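Local coordinates for protein LbaCas13a H328A (C2c2) (Lachnospiraceae bacterium NK4A179, PDB 5WLH) that binds a pre-crRNA as its CRISPR guide and, as an RNA-targeting Cas13a nuclease, probably cleaves RNA recognised through that guide, at residues Y998-Y1003 with T1057-R1062; V1026-D1031 with V1066-L1071; K1036-I1041 with V1103-L1108. All blocks are in the same frame, centred on the assembly; numbering follows the deposited sequence.

Interaction 1: residues Y998-Y1003 with T1057-R1062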
# COMPACT_ATOMS: atom_id res chain seq x y z
N TYR A 998 -9.10 -28.93 15.77
CA TYR A 998 -9.01 -28.83 14.32
C TYR A 998 -9.24 -30.15 13.61
O TYR A 998 -9.37 -30.16 12.37
CB TYR A 998 -7.64 -28.28 13.92
CG TYR A 998 -7.34 -26.97 14.61
CD1 TYR A 998 -8.15 -25.86 14.42
CD2 TYR A 998 -6.26 -26.85 15.48
CE1 TYR A 998 -7.90 -24.67 15.05
CE2 TYR A 998 -5.99 -25.64 16.12
CZ TYR A 998 -6.82 -24.56 15.90
OH TYR A 998 -6.58 -23.35 16.53
N LEU A 999 -9.30 -31.26 14.34
CA LEU A 999 -9.46 -32.59 13.76
C LEU A 999 -10.51 -33.34 14.56
O LEU A 999 -10.41 -33.44 15.79
CB LEU A 999 -8.14 -33.36 13.78
CG LEU A 999 -8.20 -34.85 13.42
CD1 LEU A 999 -8.56 -35.03 11.94
CD2 LEU A 999 -6.88 -35.50 13.74
N ASP A 1000 -11.52 -33.86 13.86
CA ASP A 1000 -12.51 -34.73 14.48
C ASP A 1000 -12.01 -36.17 14.37
O ASP A 1000 -12.36 -36.92 13.45
CB ASP A 1000 -13.87 -34.54 13.80
CG ASP A 1000 -14.98 -35.32 14.48
OD1 ASP A 1000 -14.70 -36.07 15.45
OD2 ASP A 1000 -16.13 -35.17 14.05
N PHE A 1001 -11.15 -36.55 15.31
CA PHE A 1001 -10.68 -37.93 15.38
C PHE A 1001 -11.61 -38.81 16.22
O PHE A 1001 -11.15 -39.77 16.84
CB PHE A 1001 -9.24 -37.99 15.90
CG PHE A 1001 -9.01 -37.27 17.20
CD1 PHE A 1001 -9.35 -37.85 18.41
CD2 PHE A 1001 -8.39 -36.04 17.21
CE1 PHE A 1001 -9.12 -37.20 19.60
CE2 PHE A 1001 -8.15 -35.38 18.40
CZ PHE A 1001 -8.51 -35.96 19.60
N GLU A 1002 -12.90 -38.48 16.23
CA GLU A 1002 -13.96 -39.31 16.82
C GLU A 1002 -13.73 -39.52 18.32
O GLU A 1002 -13.61 -40.64 18.81
CB GLU A 1002 -14.09 -40.63 16.06
CG GLU A 1002 -14.62 -40.45 14.62
CD GLU A 1002 -14.37 -41.65 13.72
OE1 GLU A 1002 -13.90 -42.70 14.22
OE2 GLU A 1002 -14.63 -41.55 12.50
N TYR A 1003 -13.67 -38.40 19.04
CA TYR A 1003 -13.49 -38.44 20.49
C TYR A 1003 -14.73 -39.02 21.15
O TYR A 1003 -15.84 -38.50 20.99
CB TYR A 1003 -13.21 -37.03 21.01
CG TYR A 1003 -13.08 -36.94 22.52
CD1 TYR A 1003 -12.10 -37.66 23.19
CD2 TYR A 1003 -13.93 -36.13 23.26
CE1 TYR A 1003 -11.97 -37.58 24.56
CE2 TYR A 1003 -13.81 -36.05 24.64
CZ TYR A 1003 -12.83 -36.77 25.28
OH TYR A 1003 -12.71 -36.68 26.66
N THR A 1057 -13.59 -22.23 10.31
CA THR A 1057 -13.35 -23.46 9.57
C THR A 1057 -14.13 -24.60 10.19
O THR A 1057 -14.65 -24.50 11.31
CB THR A 1057 -11.86 -23.82 9.54
OG1 THR A 1057 -11.37 -23.89 10.89
CG2 THR A 1057 -11.08 -22.79 8.78
N ASP A 1058 -14.21 -25.69 9.44
CA ASP A 1058 -14.72 -26.96 9.95
C ASP A 1058 -13.56 -27.89 10.22
O ASP A 1058 -12.59 -27.93 9.46
CB ASP A 1058 -15.68 -27.61 8.95
CG ASP A 1058 -16.86 -26.72 8.62
OD1 ASP A 1058 -17.39 -26.05 9.53
OD2 ASP A 1058 -17.27 -26.70 7.43
N ARG A 1059 -13.66 -28.66 11.30
CA ARG A 1059 -12.63 -29.63 11.62
C ARG A 1059 -12.45 -30.63 10.48
O ARG A 1059 -13.40 -30.98 9.78
CB ARG A 1059 -12.98 -30.37 12.91
CG ARG A 1059 -13.03 -29.47 14.12
CD ARG A 1059 -13.01 -30.28 15.39
NE ARG A 1059 -14.27 -30.98 15.61
CZ ARG A 1059 -14.49 -31.84 16.60
NH1 ARG A 1059 -13.52 -32.10 17.47
NH2 ARG A 1059 -15.67 -32.42 16.73
N VAL A 1060 -11.21 -31.06 10.30
CA VAL A 1060 -10.95 -32.17 9.39
C VAL A 1060 -11.74 -33.38 9.84
O VAL A 1060 -11.84 -33.68 11.04
CB VAL A 1060 -9.44 -32.47 9.33
CG1 VAL A 1060 -9.15 -33.60 8.33
CG2 VAL A 1060 -8.66 -31.20 8.96
N SER A 1061 -12.33 -34.08 8.88
CA SER A 1061 -13.23 -35.20 9.14
C SER A 1061 -12.65 -36.48 8.57
O SER A 1061 -11.71 -36.47 7.76
CB SER A 1061 -14.60 -34.94 8.51
OG SER A 1061 -14.48 -34.92 7.11
N ARG A 1062 -13.25 -37.60 8.98
CA ARG A 1062 -12.92 -38.88 8.36
C ARG A 1062 -13.11 -38.82 6.85
O ARG A 1062 -12.24 -39.24 6.08
CB ARG A 1062 -13.78 -39.99 8.98
CG ARG A 1062 -13.53 -41.37 8.37
CD ARG A 1062 -14.27 -42.46 9.13
NE ARG A 1062 -13.61 -42.82 10.39
CZ ARG A 1062 -12.54 -43.61 10.47
NH1 ARG A 1062 -12.00 -44.13 9.38
NH2 ARG A 1062 -12.02 -43.89 11.66
O HOH W 1 -14.28 -37.28 11.57
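Tyr998-Asp1000 and Arg1059-Val1060 lie side by side as two loop backbones whose touching parts point the same general way, 39° apart. Val1060 N donates to Tyr998 O (2.9 Å), and Val1060 O accepts from Asp1000 N (2.8 Å). Both polar backbone groups of one residue thus pair with the two neighbours of Leu999, the pattern of a parallel beta bridge, here a single one. Further on the chains part, and a water fills in, donating to Asp1000 O at 2.7 Å and accepting from the backbone N of Arg1062, the first residue of helix 1062-1075 after its N-cap, Ser1061.

Leucine and valine suit the buried side of the bridge: Leu999 CD1 lies 3.8 Å from Val1060 CB, and both side chains also pack on Tyr1029. The more open side is charged. Asp1000 lies over the guanidinium of Arg1059, carboxylate and guanidinium only 10° from parallel, with Asp1000 CB over the centre of that group. The salt bridge from Asp1000 OD2 to Arg1059 NH2 is therefore long, 3.9 Å, and electrostatic, with no N-H aimed at the oxygen; Arg1059 NH1 instead donates to Ser996 O. Asp1000 OD1 accepts from Glu1002 N, two residues on, an Asx turn that shapes the loop leading to the second ion pair. There the Arg1062 chain bends at chi3 (-77°), setting NE 2.7 Å from Glu1002 OE2, which is met on its syn side and lies near the guanidinium plane. The companion bond from Arg1062 NH2 to Glu1002 OE1 is weak at 3.4 Å. A leucine in place of Arg1062 would probably leave the Glu1002 carboxylate without its charged mate and Ser1018 OG, which also pairs with NH2, without this partner.

Interaction 2: residues V1026-D1031 with V1066-L1071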
# COMPACT_ATOMS: atom_id res chain seq x y z
N VAL A 1026 -6.02 -44.52 8.49
CA VAL A 1026 -5.96 -43.06 8.61
C VAL A 1026 -4.51 -42.59 8.72
O VAL A 1026 -4.03 -41.80 7.91
CB VAL A 1026 -6.80 -42.59 9.80
CG1 VAL A 1026 -6.48 -41.14 10.15
CG2 VAL A 1026 -8.29 -42.77 9.50
N ALA A 1027 -3.80 -43.10 9.73
CA ALA A 1027 -2.39 -42.75 9.97
C ALA A 1027 -2.32 -41.24 10.16
O ALA A 1027 -3.07 -40.71 10.99
CB ALA A 1027 -1.51 -43.32 8.86
N LEU A 1028 -1.43 -40.53 9.45
CA LEU A 1028 -1.37 -39.08 9.42
C LEU A 1028 -0.93 -38.45 10.74
O LEU A 1028 0.10 -37.77 10.80
CB LEU A 1028 -2.72 -38.49 8.98
CG LEU A 1028 -3.06 -38.71 7.51
CD1 LEU A 1028 -4.44 -38.16 7.18
CD2 LEU A 1028 -2.00 -38.08 6.62
N TYR A 1029 -1.69 -38.67 11.81
CA TYR A 1029 -1.60 -37.83 13.00
C TYR A 1029 -0.89 -38.49 14.17
O TYR A 1029 -0.85 -37.90 15.26
CB TYR A 1029 -3.01 -37.39 13.41
CG TYR A 1029 -3.77 -36.75 12.27
CD1 TYR A 1029 -3.39 -35.51 11.76
CD2 TYR A 1029 -4.83 -37.41 11.66
CE1 TYR A 1029 -4.07 -34.93 10.70
CE2 TYR A 1029 -5.52 -36.83 10.61
CZ TYR A 1029 -5.13 -35.60 10.13
OH TYR A 1029 -5.81 -35.02 9.08
N TYR A 1030 -0.32 -39.68 13.99
CA TYR A 1030 0.34 -40.38 15.08
C TYR A 1030 1.74 -40.81 14.65
O TYR A 1030 1.95 -41.19 13.50
CB TYR A 1030 -0.47 -41.60 15.53
CG TYR A 1030 -0.58 -41.71 17.03
CD1 TYR A 1030 -1.56 -41.02 17.73
CD2 TYR A 1030 0.31 -42.49 17.75
CE1 TYR A 1030 -1.65 -41.10 19.10
CE2 TYR A 1030 0.23 -42.58 19.13
CZ TYR A 1030 -0.76 -41.89 19.80
OH TYR A 1030 -0.85 -41.98 21.17
N ASP A 1031 2.68 -40.74 15.60
CA ASP A 1031 4.09 -41.08 15.37
C ASP A 1031 4.49 -42.10 16.44
O ASP A 1031 5.09 -41.77 17.46
CB ASP A 1031 4.97 -39.81 15.42
CG ASP A 1031 6.43 -40.08 15.08
OD1 ASP A 1031 6.79 -41.25 14.83
OD2 ASP A 1031 7.22 -39.11 15.05
N VAL A 1066 -10.68 -39.81 3.94
CA VAL A 1066 -11.07 -40.77 2.92
C VAL A 1066 -10.85 -40.18 1.53
O VAL A 1066 -10.22 -40.81 0.66
CB VAL A 1066 -12.54 -41.18 3.13
CG1 VAL A 1066 -13.09 -41.91 1.91
CG2 VAL A 1066 -12.67 -42.01 4.41
N GLU A 1067 -11.36 -38.97 1.29
CA GLU A 1067 -11.20 -38.34 -0.01
C GLU A 1067 -9.73 -38.07 -0.33
O GLU A 1067 -9.30 -38.23 -1.48
CB GLU A 1067 -12.02 -37.04 -0.06
CG GLU A 1067 -12.00 -36.30 -1.39
CD GLU A 1067 -12.79 -36.99 -2.49
OE1 GLU A 1067 -13.38 -38.07 -2.24
OE2 GLU A 1067 -12.84 -36.44 -3.61
N TYR A 1068 -8.95 -37.69 0.68
CA TYR A 1068 -7.51 -37.51 0.49
C TYR A 1068 -6.86 -38.78 -0.04
O TYR A 1068 -6.10 -38.75 -1.02
CB TYR A 1068 -6.87 -37.08 1.81
CG TYR A 1068 -5.37 -37.17 1.85
CD1 TYR A 1068 -4.58 -36.20 1.26
CD2 TYR A 1068 -4.73 -38.23 2.50
CE1 TYR A 1068 -3.19 -36.28 1.29
CE2 TYR A 1068 -3.36 -38.32 2.53
CZ TYR A 1068 -2.59 -37.34 1.92
OH TYR A 1068 -1.21 -37.42 1.95
N TYR A 1069 -7.16 -39.92 0.59
CA TYR A 1069 -6.57 -41.18 0.15
C TYR A 1069 -7.08 -41.60 -1.22
O TYR A 1069 -6.31 -42.10 -2.05
CB TYR A 1069 -6.83 -42.27 1.19
CG TYR A 1069 -5.93 -42.15 2.38
CD1 TYR A 1069 -4.55 -42.11 2.23
CD2 TYR A 1069 -6.44 -42.06 3.67
CE1 TYR A 1069 -3.71 -42.00 3.31
CE2 TYR A 1069 -5.60 -41.95 4.76
CZ TYR A 1069 -4.25 -41.91 4.57
OH TYR A 1069 -3.42 -41.80 5.67
N LYS A 1070 -8.38 -41.38 -1.48
CA LYS A 1070 -8.94 -41.76 -2.78
C LYS A 1070 -8.29 -40.97 -3.91
O LYS A 1070 -7.97 -41.54 -4.96
CB LYS A 1070 -10.45 -41.54 -2.79
CG LYS A 1070 -11.25 -42.58 -1.99
CD LYS A 1070 -12.75 -42.40 -2.24
CE LYS A 1070 -13.59 -43.36 -1.41
NZ LYS A 1070 -13.62 -44.75 -1.96
N LEU A 1071 -8.09 -39.67 -3.72
CA LEU A 1071 -7.43 -38.87 -4.74
C LEU A 1071 -5.94 -39.15 -4.80
O LEU A 1071 -5.33 -39.04 -5.88
CB LEU A 1071 -7.68 -37.38 -4.49
CG LEU A 1071 -9.08 -36.89 -4.85
CD1 LEU A 1071 -9.42 -35.63 -4.06
CD2 LEU A 1071 -9.17 -36.63 -6.33
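Tyr1069 reaches out from helix 1062-1075 and brings its hydroxyl to the loop of Val1026, Ala1027 and Leu1028. Directly after Val1026 comes a classic gamma turn, Ala1027 to Tyr1029, centred on Leu1028 and closed by Tyr1029 N bonding to Ala1027 O at 2.6 Å; it lies between strand 1024-1025 and the small beta hairpin of strands 1030-1031 and 1034-1035.

The tight part is gathered round one atom. Tyr1069 OH donates to Val1026 O, which lies at the ring edge and in its plane; the modelled separation is too short for its exact value to be trusted. Leu1028 meets the hydroxyl of Tyr1069 tip to tip, CG to Tyr1069 OH 3.6 Å, while Ala1027 CB stands 4.0 Å from Tyr1069 OH. A tyrosine suits this place because its flat ring can fill apolar space, touching Ala1020 as well, while its end satisfies a backbone carbonyl. The CB of Tyr1069 points toward the loop, and chi1 (-77°) sets CG beside the backbone N. Tyr1068 CD2 lies 3.9 Å above the plane of the Tyr1069 ring, over its centre.

Away from this point the fit slackens. Leu1028 CD2 comes only to 4.3 Å from Tyr1068 CE2, an approach neither over the face nor at the edge; Tyr1068 also meets Phe1096, Lys1100 and Val1103 of helix 1087-1103. The more open side belongs to Ala1027 and Leu1028, both partly exposed, whereas Val1026 and the two tyrosines of the helix are buried. Within the turn itself, Leu1028 CB sits 3.5 Å above the plane of the Tyr1029 ring, over its centre.

Interaction 3: residues K1036-I1041 with V1103-L1108. With nucleotides of chain B.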
# COMPACT_ATOMS: atom_id res chain seq x y z
N LYS A 1036 1.62 -37.40 16.57
CA LYS A 1036 2.66 -36.81 15.74
C LYS A 1036 2.73 -35.31 16.00
O LYS A 1036 1.71 -34.62 16.02
CB LYS A 1036 2.39 -37.08 14.27
CG LYS A 1036 3.56 -36.79 13.36
CD LYS A 1036 3.15 -36.79 11.90
CE LYS A 1036 4.16 -36.07 11.03
NZ LYS A 1036 3.62 -35.81 9.67
N LEU A 1037 3.94 -34.80 16.22
CA LEU A 1037 4.14 -33.36 16.33
C LEU A 1037 3.82 -32.73 14.98
O LEU A 1037 4.52 -32.99 13.99
CB LEU A 1037 5.56 -33.05 16.77
CG LEU A 1037 5.86 -31.69 17.43
CD1 LEU A 1037 5.75 -30.54 16.43
CD2 LEU A 1037 4.93 -31.45 18.60
N ASN A 1038 2.75 -31.94 14.92
CA ASN A 1038 2.31 -31.33 13.68
C ASN A 1038 2.74 -29.87 13.66
O ASN A 1038 2.26 -29.05 14.45
CB ASN A 1038 0.79 -31.46 13.51
CG ASN A 1038 0.32 -30.96 12.16
OD1 ASN A 1038 0.29 -29.75 11.91
ND2 ASN A 1038 -0.04 -31.89 11.27
N ARG A 1039 3.63 -29.55 12.72
CA ARG A 1039 4.18 -28.21 12.56
C ARG A 1039 3.10 -27.13 12.48
O ARG A 1039 3.20 -26.08 13.13
CB ARG A 1039 5.04 -28.21 11.30
CG ARG A 1039 5.83 -27.00 11.14
CD ARG A 1039 7.06 -27.30 10.32
NE ARG A 1039 7.81 -26.07 10.23
CZ ARG A 1039 7.46 -25.09 9.43
NH1 ARG A 1039 6.39 -25.24 8.64
NH2 ARG A 1039 8.17 -23.97 9.39
N ASN A 1040 2.08 -27.36 11.66
CA ASN A 1040 1.05 -26.34 11.48
C ASN A 1040 0.20 -26.15 12.73
O ASN A 1040 -0.25 -25.04 13.03
CB ASN A 1040 0.18 -26.70 10.28
CG ASN A 1040 0.96 -26.68 8.97
OD1 ASN A 1040 1.96 -25.97 8.83
ND2 ASN A 1040 0.51 -27.48 8.01
N ILE A 1041 -0.04 -27.23 13.47
CA ILE A 1041 -0.76 -27.11 14.73
C ILE A 1041 0.02 -26.25 15.71
O ILE A 1041 -0.54 -25.36 16.36
CB ILE A 1041 -1.06 -28.50 15.32
CG1 ILE A 1041 -2.04 -29.26 14.41
CG2 ILE A 1041 -1.61 -28.38 16.74
CD1 ILE A 1041 -3.46 -28.83 14.54
N VAL A 1103 -5.95 -31.93 5.18
CA VAL A 1103 -5.58 -32.90 6.20
C VAL A 1103 -4.28 -32.51 6.89
O VAL A 1103 -4.05 -32.88 8.05
CB VAL A 1103 -5.50 -34.33 5.62
CG1 VAL A 1103 -6.81 -34.67 4.94
CG2 VAL A 1103 -4.34 -34.45 4.65
N GLU A 1104 -3.42 -31.74 6.22
CA GLU A 1104 -2.16 -31.29 6.81
C GLU A 1104 -2.33 -30.01 7.62
O GLU A 1104 -1.34 -29.53 8.19
CB GLU A 1104 -1.11 -31.06 5.72
CG GLU A 1104 -0.59 -32.33 5.05
CD GLU A 1104 0.18 -33.24 6.00
OE1 GLU A 1104 0.92 -32.73 6.87
OE2 GLU A 1104 0.04 -34.47 5.86
N PHE A 1105 -3.54 -29.45 7.67
CA PHE A 1105 -3.83 -28.18 8.34
C PHE A 1105 -3.14 -27.00 7.66
O PHE A 1105 -2.94 -25.96 8.29
CB PHE A 1105 -3.45 -28.22 9.82
CG PHE A 1105 -3.99 -29.41 10.54
CD1 PHE A 1105 -5.34 -29.50 10.83
CD2 PHE A 1105 -3.14 -30.44 10.93
CE1 PHE A 1105 -5.84 -30.61 11.49
CE2 PHE A 1105 -3.64 -31.54 11.60
CZ PHE A 1105 -4.99 -31.63 11.88
N ARG A 1106 -2.77 -27.15 6.39
CA ARG A 1106 -2.17 -26.04 5.67
C ARG A 1106 -3.19 -24.96 5.35
O ARG A 1106 -2.85 -23.77 5.31
CB ARG A 1106 -1.51 -26.53 4.38
CG ARG A 1106 -0.29 -27.40 4.62
CD ARG A 1106 0.32 -27.90 3.31
NE ARG A 1106 1.50 -28.72 3.57
CZ ARG A 1106 2.14 -29.45 2.66
NH1 ARG A 1106 1.73 -29.47 1.40
NH2 ARG A 1106 3.20 -30.17 3.03
N ASP A 1107 -4.45 -25.35 5.11
CA ASP A 1107 -5.48 -24.35 4.89
C ASP A 1107 -5.64 -23.47 6.13
O ASP A 1107 -5.87 -22.26 6.02
CB ASP A 1107 -6.81 -25.01 4.52
CG ASP A 1107 -7.35 -25.94 5.61
OD1 ASP A 1107 -6.56 -26.51 6.40
OD2 ASP A 1107 -8.59 -26.10 5.67
N LEU A 1108 -5.49 -24.07 7.31
CA LEU A 1108 -5.49 -23.30 8.56
C LEU A 1108 -4.44 -22.20 8.54
O LEU A 1108 -4.72 -21.06 8.93
CB LEU A 1108 -5.23 -24.24 9.74
CG LEU A 1108 -6.35 -24.99 10.44
CD1 LEU A 1108 -5.79 -25.61 11.71
CD2 LEU A 1108 -7.51 -24.05 10.78
P A B 36 11.70 -22.56 3.90
OP1 A B 36 12.55 -23.61 4.51
OP2 A B 36 12.14 -21.86 2.67
O5' A B 36 10.26 -23.14 3.59
C5' A B 36 10.09 -24.18 2.65
C4' A B 36 9.18 -25.25 3.19
O4' A B 36 9.76 -25.84 4.38
C3' A B 36 7.80 -24.79 3.59
O3' A B 36 6.96 -25.94 3.46
C2' A B 36 8.00 -24.46 5.07
O2' A B 36 6.81 -24.39 5.83
C1' A B 36 8.90 -25.61 5.49
N9 A B 36 9.78 -25.38 6.64
C8 A B 36 10.51 -24.27 6.98
N7 A B 36 11.26 -24.45 8.04
C5 A B 36 11.03 -25.78 8.39
C6 A B 36 11.53 -26.60 9.43
N6 A B 36 12.41 -26.17 10.34
N1 A B 36 11.09 -27.88 9.49
C2 A B 36 10.22 -28.31 8.57
N3 A B 36 9.69 -27.63 7.56
C4 A B 36 10.14 -26.36 7.53
P G B 39 2.74 -26.92 -4.33
OP1 G B 39 2.56 -26.42 -5.72
OP2 G B 39 3.99 -26.64 -3.58
O5' G B 39 1.52 -26.45 -3.40
C5' G B 39 0.16 -26.62 -3.79
C4' G B 39 -0.68 -25.42 -3.41
O4' G B 39 -0.87 -25.39 -1.96
C3' G B 39 -0.08 -24.06 -3.78
O3' G B 39 -1.14 -23.13 -4.02
C2' G B 39 0.59 -23.65 -2.47
O2' G B 39 0.88 -22.28 -2.34
C1' G B 39 -0.46 -24.12 -1.48
N9 G B 39 0.01 -24.21 -0.09
C8 G B 39 -0.59 -23.64 1.01
N7 G B 39 0.07 -23.87 2.11
C5 G B 39 1.17 -24.62 1.72
C6 G B 39 2.26 -25.16 2.46
O6 G B 39 2.49 -25.10 3.68
N1 G B 39 3.14 -25.85 1.64
C2 G B 39 3.03 -26.00 0.28
N2 G B 39 3.99 -26.71 -0.34
N3 G B 39 2.03 -25.51 -0.42
C4 G B 39 1.15 -24.83 0.35
P A B 38 4.67 -31.59 -0.06
OP1 A B 38 3.79 -31.60 1.14
OP2 A B 38 4.77 -32.84 -0.86
O5' A B 38 4.23 -30.47 -1.09
C5' A B 38 5.05 -30.17 -2.22
C4' A B 38 4.22 -29.98 -3.47
O4' A B 38 3.93 -31.27 -4.07
C3' A B 38 2.87 -29.30 -3.26
O3' A B 38 2.57 -28.51 -4.40
C2' A B 38 1.90 -30.47 -3.22
O2' A B 38 0.58 -30.13 -3.57
C1' A B 38 2.54 -31.40 -4.24
N9 A B 38 2.17 -32.81 -4.09
C8 A B 38 2.33 -33.63 -3.00
N7 A B 38 1.88 -34.85 -3.20
C5 A B 38 1.40 -34.82 -4.50
C6 A B 38 0.80 -35.79 -5.32
N6 A B 38 0.57 -37.04 -4.91
N1 A B 38 0.43 -35.43 -6.56
C2 A B 38 0.66 -34.18 -6.97
N3 A B 38 1.21 -33.17 -6.30
C4 A B 38 1.57 -33.57 -5.06
O HOH W 2 1.33 -36.48 8.33
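Asn1040, Phe1105 and Ile1041 carry this contact. Asn1040 ND2 donates to Glu1104 O at 2.8 Å with an N-H...O angle of 158°, the donor standing above the carbonyl plane. The backbones come close here, Asn1040 CB lying 4.0 Å from Phe1105 CB, and asparagine fits because it carries an N-H donor on the carbon next to CB, within reach of Glu1104 O. Phe1105 takes positive phi where helix 1087-1103 ends in a Schellman motif, and stands at the N-cap position of helix 1106-1145.

Its ring is covered on several sides. Ile1041 CD1 makes a CH-pi contact over the centre, 3.9 Å from the Phe1105 ring centroid; Val1103 O lies over the opposite face, nearer the rim; Asn1038 ND2 comes in the ring plane to 3.4 Å from Phe1105 CD2. While ND2 faces the ring, Asn1038 OD1 accepts from Ile1041 N, capping helix 1039-1047.

The residues next in sequence turn to the bound pre-crRNA. Arg1039 lays its guanidinium over the base of A36 of chain B. The Arg1106 guanidinium, on a chain extended to NE, has one face toward G39 of chain B, offset toward the rim, and its edge at the A38 phosphate of chain B.

The contact thus joins the start of helix 1039-1047 to the break between helices 1087-1103 and 1106-1145, with Tyr991 of helix 988-995 bonding Lys1036 O and Asn1038 N.

How the interactions relate
The centres of the three contacts lie 12 to 13 Å apart, and their segments interleave along the chain, so the loops they close overlap; helix 1062-1075 is shared by interactions 1 and 2. Tyr1029, from the loop of interaction 2, reaches into interaction 3, where its backbone O probably bonds Lys1036 N and its hydroxyl Val1103 O. Tyr998 fills the space between interactions 1 and 3, against Ile1041 and Leu1108. Interaction 2 is the buried one, small and largely apolar around one hydroxyl. Interaction 1 pairs a buried backbone bridge with surface ion pairs, and comes no nearer the RNA than about 13 Å (nearest atoms). Interaction 3 is partly buried, and its arginines meet the RNA directly.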